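Local atomic coordinates of putative chorismate mutase (Yersinia pestis biovar Microtus str. 91001, PDB entry 2GBB), a protein that catalyses the Claisen rearrangement of chorismate to prephenate, as a secreted, all-helical chorismate mutase that may contribute to pathogenicity. Residues A[15-27]-A[85-99]. Sequence-based numbering, arbitrary orientation.
Sequences SYMKDVAGYKAEN and EPGWQPKPLDDVRAN. With CIT (citric acid), chain J; SO4 (sulfate ion), chain F.
Lys18 NZ is gripped by Glu85 and a sulfate ion, and lies over an indole face. Its salt bridge to Glu85 OE1, 2.7 Å long, uses the syn lone pair of that oxygen, while two sulfate oxygens accept further hydrogen bonds from NZ. With CG anti to the backbone N (chi1 -176°) and the chain extended beyond it, Lys18 runs along Trp88: its CE sits over the six-membered ring of Trp88, 3.8 Å from the centroid, and NZ over the five-membered ring in a cation-pi contact. A lysine suits this place because its methylenes cover the aromatic face while its charge reaches the anions. Trp88 also turns an edge toward Gly22, whose bare CA lies 3.9 Å from Trp88 CZ3, where the absence of a side chain permits the close approach. In this helical-bundle mutase, after a type II beta turn at 85-88, the extended chain 88-92 passes across helix 17-26 and leads into helix 93-117, whose first turns (93-99) run roughly antiparallel to helix 17-26 (148°). Buried Asp19 joins the two segments at the crossing: its OD1 accepts the backbone N-H of Lys91 at 2.9 Å, nearly straight at 169° but from above the carboxylate plane. Neighbouring Pro90 has no N-H to satisfy and packs its ring against the helix backbone. Between the helices, Val20 CG2 meets Val96 CG1 at 3.7 Å, branched apolar side chains that suit the buried interface. Leu93 places CG over the centre of the Tyr23 ring, 3.5 Å from its centroid, and Asn99 CB covers one face of Tyr16. At the probable substrate site, Arg97 NE and NH2 bind two oxygens of one citrate carboxylate, and Lys24 NZ bonds weakly to another citrate oxygen; Arg13 and Gln73 also hold the citrate.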
loop_
_atom_site.group_PDB
_atom_site.type_symbol
_atom_site.label_atom_id
_atom_site.label_comp_id
_atom_site.label_asym_id
_atom_site.label_seq_id
_atom_site.Cartn_x
_atom_site.Cartn_y
_atom_site.Cartn_z
ATOM N N SER A 15 -3.838 14.857 -5.765
ATOM C CA SER A 15 -3.920 14.314 -7.150
ATOM C C SER A 15 -2.539 13.960 -7.771
ATOM O O SER A 15 -2.490 13.276 -8.748
ATOM C CB SER A 15 -4.647 15.290 -8.088
ATOM O OG SER A 15 -3.870 16.468 -8.215
ATOM N N TYR A 16 -1.447 14.466 -7.223
ATOM C CA TYR A 16 -0.088 14.157 -7.673
ATOM C C TYR A 16 0.510 12.878 -7.100
ATOM O O TYR A 16 1.593 12.491 -7.468
ATOM C CB TYR A 16 0.857 15.329 -7.339
ATOM C CG TYR A 16 0.561 16.484 -8.245
ATOM C CD1 TYR A 16 0.890 16.407 -9.603
ATOM C CD2 TYR A 16 -0.117 17.619 -7.785
ATOM C CE1 TYR A 16 0.552 17.436 -10.502
ATOM C CE2 TYR A 16 -0.433 18.680 -8.683
ATOM C CZ TYR A 16 -0.104 18.561 -10.030
ATOM O OH TYR A 16 -0.430 19.573 -10.944
HETATM N N MSE A 17 -0.174 12.234 -6.178
HETATM C CA MSE A 17 0.465 11.172 -5.408
HETATM C C MSE A 17 0.523 9.844 -6.152
HETATM O O MSE A 17 1.375 8.984 -5.868
HETATM C CB MSE A 17 -0.234 11.031 -4.067
HETATM C CG MSE A 17 -0.094 12.299 -3.217
HETATM SE SE MSE A 17 1.768 12.837 -3.016
HETATM C CE MSE A 17 1.382 14.492 -2.205
ATOM N N LYS A 18 -0.361 9.699 -7.138
ATOM C CA LYS A 18 -0.248 8.574 -8.062
ATOM C C LYS A 18 1.089 8.662 -8.791
ATOM O O LYS A 18 1.769 7.652 -8.892
ATOM C CB LYS A 18 -1.430 8.465 -9.040
ATOM C CG LYS A 18 -1.335 7.192 -9.938
ATOM C CD LYS A 18 -2.291 7.275 -11.110
ATOM C CE LYS A 18 -2.343 5.968 -11.935
ATOM N NZ LYS A 18 -3.524 6.099 -12.882
ATOM N N ASP A 19 1.493 9.850 -9.252
ATOM C CA ASP A 19 2.816 9.968 -9.892
ATOM C C ASP A 19 3.964 9.640 -8.958
ATOM O O ASP A 19 4.959 9.053 -9.417
ATOM C CB ASP A 19 3.065 11.369 -10.409
ATOM C CG ASP A 19 2.256 11.659 -11.676
ATOM O OD1 ASP A 19 2.564 11.086 -12.719
ATOM O OD2 ASP A 19 1.291 12.408 -11.595
ATOM N N VAL A 20 3.851 10.053 -7.687
ATOM C CA VAL A 20 4.927 9.786 -6.712
ATOM C C VAL A 20 5.010 8.288 -6.482
ATOM O O VAL A 20 6.082 7.724 -6.509
ATOM C CB VAL A 20 4.721 10.559 -5.370
ATOM C CG1 VAL A 20 5.857 10.237 -4.360
ATOM C CG2 VAL A 20 4.620 12.112 -5.598
ATOM N N ALA A 21 3.846 7.630 -6.332
ATOM C CA ALA A 21 3.750 6.180 -6.164
ATOM C C ALA A 21 4.381 5.478 -7.352
ATOM O O ALA A 21 5.092 4.471 -7.174
ATOM C CB ALA A 21 2.265 5.744 -6.040
ATOM N N GLY A 22 4.087 5.975 -8.561
ATOM C CA GLY A 22 4.635 5.367 -9.797
ATOM C C GLY A 22 6.139 5.508 -9.884
ATOM O O GLY A 22 6.822 4.561 -10.283
ATOM N N TYR A 23 6.664 6.692 -9.554
ATOM C CA TYR A 23 8.127 6.950 -9.441
ATOM C C TYR A 23 8.788 5.945 -8.470
ATOM O O TYR A 23 9.835 5.300 -8.758
ATOM C CB TYR A 23 8.336 8.422 -8.969
ATOM C CG TYR A 23 9.673 8.629 -8.288
ATOM C CD1 TYR A 23 10.831 8.764 -9.046
ATOM C CD2 TYR A 23 9.786 8.615 -6.876
ATOM C CE1 TYR A 23 12.067 8.895 -8.460
ATOM C CE2 TYR A 23 11.041 8.728 -6.260
ATOM C CZ TYR A 23 12.171 8.903 -7.079
ATOM O OH TYR A 23 13.437 9.009 -6.563
ATOM N N LYS A 24 8.154 5.758 -7.310
ATOM C CA LYS A 24 8.690 4.855 -6.303
ATOM C C LYS A 24 8.659 3.381 -6.753
ATOM O O LYS A 24 9.623 2.641 -6.592
ATOM C CB LYS A 24 7.945 5.090 -4.975
ATOM C CG LYS A 24 8.417 6.413 -4.297
ATOM C CD LYS A 24 7.555 6.754 -3.037
ATOM C CE LYS A 24 7.986 8.073 -2.367
ATOM N NZ LYS A 24 7.004 8.229 -1.150
ATOM N N ALA A 25 7.541 2.947 -7.324
ATOM C CA ALA A 25 7.393 1.552 -7.773
ATOM C C ALA A 25 8.422 1.218 -8.829
ATOM O O ALA A 25 9.069 0.189 -8.735
ATOM C CB ALA A 25 5.933 1.288 -8.315
ATOM N N GLU A 26 8.576 2.111 -9.809
ATOM C CA GLU A 26 9.564 2.025 -10.917
ATOM C C GLU A 26 10.965 1.787 -10.366
ATOM O O GLU A 26 11.810 1.079 -10.941
ATOM C CB GLU A 26 9.587 3.417 -11.562
ATOM C CG GLU A 26 9.875 3.588 -13.015
ATOM C CD GLU A 26 9.338 4.961 -13.519
ATOM O OE1 GLU A 26 8.679 4.949 -14.604
ATOM O OE2 GLU A 26 9.577 6.058 -12.849
ATOM N N ASN A 27 11.243 2.433 -9.244
ATOM C CA ASN A 27 12.615 2.423 -8.718
ATOM C C ASN A 27 12.774 1.483 -7.546
ATOM O O ASN A 27 13.825 1.458 -6.923
ATOM C CB ASN A 27 13.027 3.865 -8.362
ATOM C CG ASN A 27 13.274 4.652 -9.573
ATOM O OD1 ASN A 27 14.248 4.378 -10.277
ATOM N ND2 ASN A 27 12.374 5.610 -9.895
ATOM N N GLU A 85 -1.195 -1.228 -15.072
ATOM C CA GLU A 85 -1.246 0.067 -15.845
ATOM C C GLU A 85 -0.077 0.418 -16.823
ATOM O O GLU A 85 0.521 1.496 -16.705
ATOM C CB GLU A 85 -1.410 1.237 -14.874
ATOM C CG GLU A 85 -2.812 1.478 -14.477
ATOM C CD GLU A 85 -2.988 2.770 -13.701
ATOM O OE1 GLU A 85 -3.220 3.822 -14.349
ATOM O OE2 GLU A 85 -2.921 2.720 -12.443
ATOM N N PRO A 86 0.236 -0.462 -17.807
ATOM C CA PRO A 86 1.395 -0.172 -18.672
ATOM C C PRO A 86 1.078 1.020 -19.595
ATOM O O PRO A 86 -0.085 1.261 -19.917
ATOM C CB PRO A 86 1.570 -1.471 -19.497
ATOM C CG PRO A 86 0.712 -2.499 -18.829
ATOM C CD PRO A 86 -0.432 -1.707 -18.218
ATOM N N GLY A 87 2.077 1.792 -19.992
ATOM C CA GLY A 87 1.735 3.047 -20.716
ATOM C C GLY A 87 0.787 4.057 -20.031
ATOM O O GLY A 87 0.246 4.947 -20.706
ATOM N N TRP A 88 0.534 3.904 -18.717
ATOM C CA TRP A 88 0.443 5.091 -17.857
ATOM C C TRP A 88 1.849 5.217 -17.330
ATOM O O TRP A 88 2.420 4.253 -16.845
ATOM C CB TRP A 88 -0.519 4.979 -16.669
ATOM C CG TRP A 88 -0.321 6.148 -15.677
ATOM C CD1 TRP A 88 -0.858 7.389 -15.782
ATOM C CD2 TRP A 88 0.491 6.168 -14.479
ATOM N NE1 TRP A 88 -0.451 8.186 -14.730
ATOM C CE2 TRP A 88 0.381 7.461 -13.919
ATOM C CE3 TRP A 88 1.306 5.222 -13.835
ATOM C CZ2 TRP A 88 1.033 7.833 -12.730
ATOM C CZ3 TRP A 88 1.958 5.595 -12.645
ATOM C CH2 TRP A 88 1.823 6.892 -12.115
ATOM N N GLN A 89 2.422 6.400 -17.444
ATOM C CA GLN A 89 3.774 6.628 -16.969
ATOM C C GLN A 89 3.800 7.824 -16.001
ATOM O O GLN A 89 3.110 8.817 -16.203
ATOM C CB GLN A 89 4.681 6.899 -18.179
ATOM C CG GLN A 89 5.611 8.144 -18.083
ATOM C CD GLN A 89 7.099 7.805 -18.034
ATOM O OE1 GLN A 89 7.692 7.386 -19.036
ATOM N NE2 GLN A 89 7.715 8.011 -16.874
ATOM N N PRO A 90 4.528 7.688 -14.885
ATOM C CA PRO A 90 4.627 8.809 -13.972
ATOM C C PRO A 90 5.394 9.995 -14.578
ATOM O O PRO A 90 6.322 9.810 -15.353
ATOM C CB PRO A 90 5.367 8.219 -12.773
ATOM C CG PRO A 90 6.070 7.038 -13.286
ATOM C CD PRO A 90 5.229 6.498 -14.388
ATOM N N LYS A 91 4.973 11.195 -14.242
ATOM C CA LYS A 91 5.711 12.408 -14.592
ATOM C C LYS A 91 7.085 12.465 -13.893
ATOM O O LYS A 91 7.281 11.800 -12.879
ATOM C CB LYS A 91 4.840 13.634 -14.253
ATOM C CG LYS A 91 3.690 13.816 -15.277
ATOM C CD LYS A 91 2.717 14.933 -14.853
ATOM C CE LYS A 91 1.318 14.749 -15.508
ATOM N NZ LYS A 91 0.347 15.811 -14.994
ATOM N N PRO A 92 8.062 13.236 -14.444
ATOM C CA PRO A 92 9.379 13.325 -13.785
ATOM C C PRO A 92 9.244 13.851 -12.347
ATOM O O PRO A 92 8.543 14.845 -12.105
ATOM C CB PRO A 92 10.113 14.379 -14.630
ATOM C CG PRO A 92 9.501 14.332 -15.924
ATOM C CD PRO A 92 8.023 14.088 -15.651
ATOM N N LEU A 93 9.929 13.199 -11.404
ATOM C CA LEU A 93 9.760 13.493 -9.985
ATOM C C LEU A 93 9.890 14.960 -9.672
ATOM O O LEU A 93 9.104 15.519 -8.897
ATOM C CB LEU A 93 10.832 12.780 -9.164
ATOM C CG LEU A 93 10.668 12.278 -7.725
ATOM C CD1 LEU A 93 11.949 12.475 -6.927
ATOM C CD2 LEU A 93 9.464 12.749 -6.970
ATOM N N ASP A 94 10.931 15.572 -10.211
ATOM C CA ASP A 94 11.240 16.946 -9.796
ATOM C C ASP A 94 10.095 17.870 -10.180
ATOM O O ASP A 94 9.747 18.790 -9.440
ATOM C CB ASP A 94 12.527 17.416 -10.461
ATOM C CG ASP A 94 13.093 18.662 -9.811
ATOM O OD1 ASP A 94 13.833 18.526 -8.782
ATOM O OD2 ASP A 94 12.841 19.773 -10.374
ATOM N N ASP A 95 9.517 17.637 -11.347
ATOM C CA ASP A 95 8.336 18.394 -11.757
ATOM C C ASP A 95 7.110 18.152 -10.812
ATOM O O ASP A 95 6.328 19.065 -10.506
ATOM C CB ASP A 95 7.904 17.956 -13.159
ATOM C CG ASP A 95 8.946 18.250 -14.239
ATOM O OD1 ASP A 95 10.040 18.763 -13.909
ATOM O OD2 ASP A 95 8.633 17.941 -15.416
ATOM N N VAL A 96 6.905 16.906 -10.426
ATOM C CA VAL A 96 5.771 16.553 -9.555
ATOM C C VAL A 96 5.914 17.241 -8.184
ATOM O O VAL A 96 4.961 17.839 -7.639
ATOM C CB VAL A 96 5.695 15.002 -9.423
ATOM C CG1 VAL A 96 4.687 14.590 -8.352
ATOM C CG2 VAL A 96 5.318 14.404 -10.756
ATOM N N ARG A 97 7.114 17.135 -7.623
ATOM C CA ARG A 97 7.387 17.683 -6.305
ATOM C C ARG A 97 7.345 19.209 -6.259
ATOM O O ARG A 97 7.016 19.749 -5.222
ATOM C CB ARG A 97 8.723 17.174 -5.790
ATOM C CG ARG A 97 8.595 15.755 -5.257
ATOM C CD ARG A 97 9.849 15.301 -4.522
ATOM N NE ARG A 97 9.549 14.055 -3.809
ATOM C CZ ARG A 97 10.462 13.206 -3.346
ATOM N NH1 ARG A 97 11.783 13.433 -3.541
ATOM N NH2 ARG A 97 10.036 12.095 -2.729
ATOM N N ALA A 98 7.689 19.890 -7.349
ATOM C CA ALA A 98 7.579 21.361 -7.400
ATOM C C ALA A 98 6.106 21.761 -7.398
ATOM O O ALA A 98 5.703 22.688 -6.682
ATOM C CB ALA A 98 8.313 21.964 -8.618
ATOM N N ASN A 99 5.300 21.059 -8.173
ATOM C CA ASN A 99 3.858 21.230 -8.154
ATOM C C ASN A 99 3.217 21.005 -6.791
ATOM O O ASN A 99 2.343 21.760 -6.361
ATOM C CB ASN A 99 3.218 20.305 -9.170
ATOM C CG ASN A 99 3.082 20.955 -10.550
ATOM O OD1 ASN A 99 2.727 22.128 -10.666
ATOM N ND2 ASN A 99 3.339 20.189 -11.584
HETATM C C1 CIT J . 6.652 12.822 -1.777
HETATM O O1 CIT J . 7.052 13.809 -2.443
HETATM O O2 CIT J . 7.389 11.820 -1.622
HETATM C C2 CIT J . 5.272 12.833 -1.150
HETATM C C3 CIT J . 5.343 12.847 0.376
HETATM O O7 CIT J . 6.171 13.957 0.860
HETATM C C4 CIT J . 3.919 13.013 0.906
HETATM C C5 CIT J . 3.519 14.475 0.907
HETATM O O3 CIT J . 4.365 15.368 0.575
HETATM O O4 CIT J . 2.339 14.809 1.247
HETATM C C6 CIT J . 6.003 11.568 0.918
HETATM O O5 CIT J . 7.007 11.688 1.691
HETATM O O6 CIT J . 5.597 10.417 0.580
HETATM S S SO4 F . -6.803 6.237 -11.573
HETATM O O1 SO4 F . -5.716 5.763 -10.739
HETATM O O2 SO4 F . -6.265 7.200 -12.523
HETATM O O3 SO4 F . -7.395 5.104 -12.284
HETATM O O4 SO4 F . -7.840 6.860 -10.760
#